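Local coordinates for outer membrane porin protein 32 (Delftia acidovorans, PDB 2FGQ) that forms anion-selective channels as a homotrimeric porin in the bacterial outer membrane, and here binds malate, at residues A[19-24]-A[309-314]. Numbering follows the deposited sequence.
With CA (calcium ion), chain C.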
loop_
_atom_site.group_PDB
_atom_site.type_symbol
_atom_site.label_atom_id
_atom_site.label_comp_id
_atom_site.label_asym_id
_atom_site.label_seq_id
_atom_site.Cartn_x
_atom_site.Cartn_y
_atom_site.Cartn_z
ATOM N N LYS A 19 -16.468 -15.189 -24.699
ATOM C CA LYS A 19 -17.742 -14.797 -24.112
ATOM C C LYS A 19 -17.612 -14.443 -22.647
ATOM O O LYS A 19 -16.810 -15.041 -21.907
ATOM C CB LYS A 19 -18.809 -15.886 -24.242
ATOM C CG LYS A 19 -18.385 -17.233 -24.276
ATOM C CD LYS A 19 -19.564 -18.134 -24.739
ATOM C CE LYS A 19 -19.501 -18.563 -26.203
ATOM N NZ LYS A 19 -20.083 -19.939 -26.397
ATOM N N ASP A 20 -18.451 -13.508 -22.235
ATOM C CA ASP A 20 -18.608 -13.120 -20.849
ATOM C C ASP A 20 -20.034 -13.469 -20.419
ATOM O O ASP A 20 -20.673 -14.269 -21.079
ATOM C CB ASP A 20 -18.252 -11.647 -20.683
ATOM C CG ASP A 20 -19.199 -10.709 -21.388
ATOM O OD1 ASP A 20 -20.259 -11.143 -21.913
ATOM O OD2 ASP A 20 -18.912 -9.485 -21.484
ATOM N N ALA A 21 -20.529 -12.886 -19.341
ATOM C CA ALA A 21 -21.851 -13.265 -18.812
ATOM C C ALA A 21 -23.005 -12.874 -19.731
ATOM O O ALA A 21 -24.103 -13.438 -19.627
ATOM C CB ALA A 21 -22.053 -12.681 -17.422
ATOM N N ALA A 22 -22.732 -11.952 -20.656
ATOM C CA ALA A 22 -23.676 -11.519 -21.689
ATOM C C ALA A 22 -23.428 -12.154 -23.059
ATOM O O ALA A 22 -24.147 -11.874 -24.021
ATOM C CB ALA A 22 -23.597 -10.024 -21.802
ATOM N N GLY A 23 -22.403 -12.988 -23.178
ATOM C CA GLY A 23 -22.071 -13.635 -24.430
ATOM C C GLY A 23 -21.162 -12.810 -25.344
ATOM O O GLY A 23 -20.936 -13.214 -26.488
ATOM N N ASP A 24 -20.603 -11.719 -24.823
ATOM C CA ASP A 24 -19.700 -10.829 -25.587
ATOM C C ASP A 24 -18.244 -11.184 -25.339
ATOM O O ASP A 24 -17.900 -11.576 -24.237
ATOM C CB ASP A 24 -19.894 -9.387 -25.148
ATOM C CG ASP A 24 -21.298 -8.881 -25.404
ATOM O OD1 ASP A 24 -21.891 -9.243 -26.438
ATOM O OD2 ASP A 24 -21.877 -8.122 -24.614
ATOM N N GLY A 309 -7.390 -9.639 -14.710
ATOM C CA GLY A 309 -7.205 -8.302 -15.257
ATOM C C GLY A 309 -7.921 -8.088 -16.553
ATOM O O GLY A 309 -7.849 -6.983 -17.095
ATOM N N VAL A 310 -8.600 -9.114 -17.068
ATOM C CA VAL A 310 -9.374 -8.954 -18.305
ATOM C C VAL A 310 -10.820 -9.354 -18.077
ATOM O O VAL A 310 -11.719 -8.519 -18.158
ATOM C CB VAL A 310 -8.732 -9.681 -19.515
ATOM C CG1 VAL A 310 -9.613 -9.544 -20.761
ATOM C CG2 VAL A 310 -7.363 -9.083 -19.782
ATOM N N TYR A 311 -11.040 -10.631 -17.781
ATOM C CA TYR A 311 -12.373 -11.095 -17.424
ATOM C C TYR A 311 -12.220 -12.418 -16.676
ATOM O O TYR A 311 -11.586 -13.344 -17.182
ATOM C CB TYR A 311 -13.257 -11.282 -18.661
ATOM C CG TYR A 311 -14.684 -11.652 -18.263
ATOM C CD1 TYR A 311 -15.512 -10.726 -17.662
ATOM C CD2 TYR A 311 -15.150 -12.973 -18.391
ATOM C CE1 TYR A 311 -16.784 -11.081 -17.221
ATOM C CE2 TYR A 311 -16.448 -13.336 -17.951
ATOM C CZ TYR A 311 -17.245 -12.390 -17.372
ATOM O OH TYR A 311 -18.516 -12.693 -16.933
ATOM N N ALA A 312 -12.822 -12.500 -15.501
ATOM C CA ALA A 312 -12.779 -13.710 -14.682
ATOM C C ALA A 312 -14.146 -14.036 -14.084
ATOM O O ALA A 312 -14.230 -14.808 -13.105
ATOM C CB ALA A 312 -11.725 -13.551 -13.591
ATOM N N GLY A 313 -15.207 -13.515 -14.700
ATOM C CA GLY A 313 -16.560 -13.820 -14.281
ATOM C C GLY A 313 -17.067 -15.090 -14.933
ATOM O O GLY A 313 -16.341 -15.866 -15.550
ATOM N N GLY A 314 -18.357 -15.302 -14.757
ATOM C CA GLY A 314 -19.022 -16.456 -15.296
ATOM C C GLY A 314 -19.472 -16.285 -16.723
ATOM O O GLY A 314 -19.303 -15.238 -17.364
HETATM CA CA CA C . -6.682 -5.055 -17.428
HETATM O O HOH W 1 -7.842 -3.981 -15.538
#
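Asp20 and Ala21 meet Tyr311 and Gly314 where a type I turn from Asp20 to Gly23 lies beside the irregular loop segment 309-314, the backbones drawing closest at Ala21 and Gly314, whose CA atoms are 5.5 Å apart. The case illustrates how two loops pack against each other at one end of a 16-stranded porin barrel: the turn joins strands 4-17 and 26-48, and the second loop leads into the closing strand 320-331. Tyr311 carries the contact. Its CG stands anti to the backbone N (chi1 -175°), beside the carbonyl carbon; the ring lies against the turn, where Asp20 CB makes a CH-pi contact over one face, 3.7 Å from the ring centroid and shifted toward the hydroxyl end, with CZ nearest at 3.5 Å. Against the opposite face lies Gly313 N, over the centre, so the phenol is clasped between the turn and its own loop. Ala21 CB packs at 3.6 Å from Tyr311 OH. An alanine at Tyr311 would probably leave Asp20 CB facing a gap and Gly314 O without its hydroxyl donor, letting the two loops shift against each other. Asp20 also shapes its own loop through an Asx turn: OD1 accepts from Ala22 N and from Asp24 N, which reach it from opposite faces of the carboxylate plane, while OD2 forms salt bridges with Arg26 and with Lys159 of the second subunit. At the start of segment 309-314, Gly309 O binds a calcium ion at 2.3 Å, together with Leu29, Asp64 and, from the second subunit, Asn136 and Glu158, which ties the loop into the trimer interface. Back at the ring, Tyr311 OH donates to Gly314 O over 2.7 Å, in the carbonyl plane and on a lone pair.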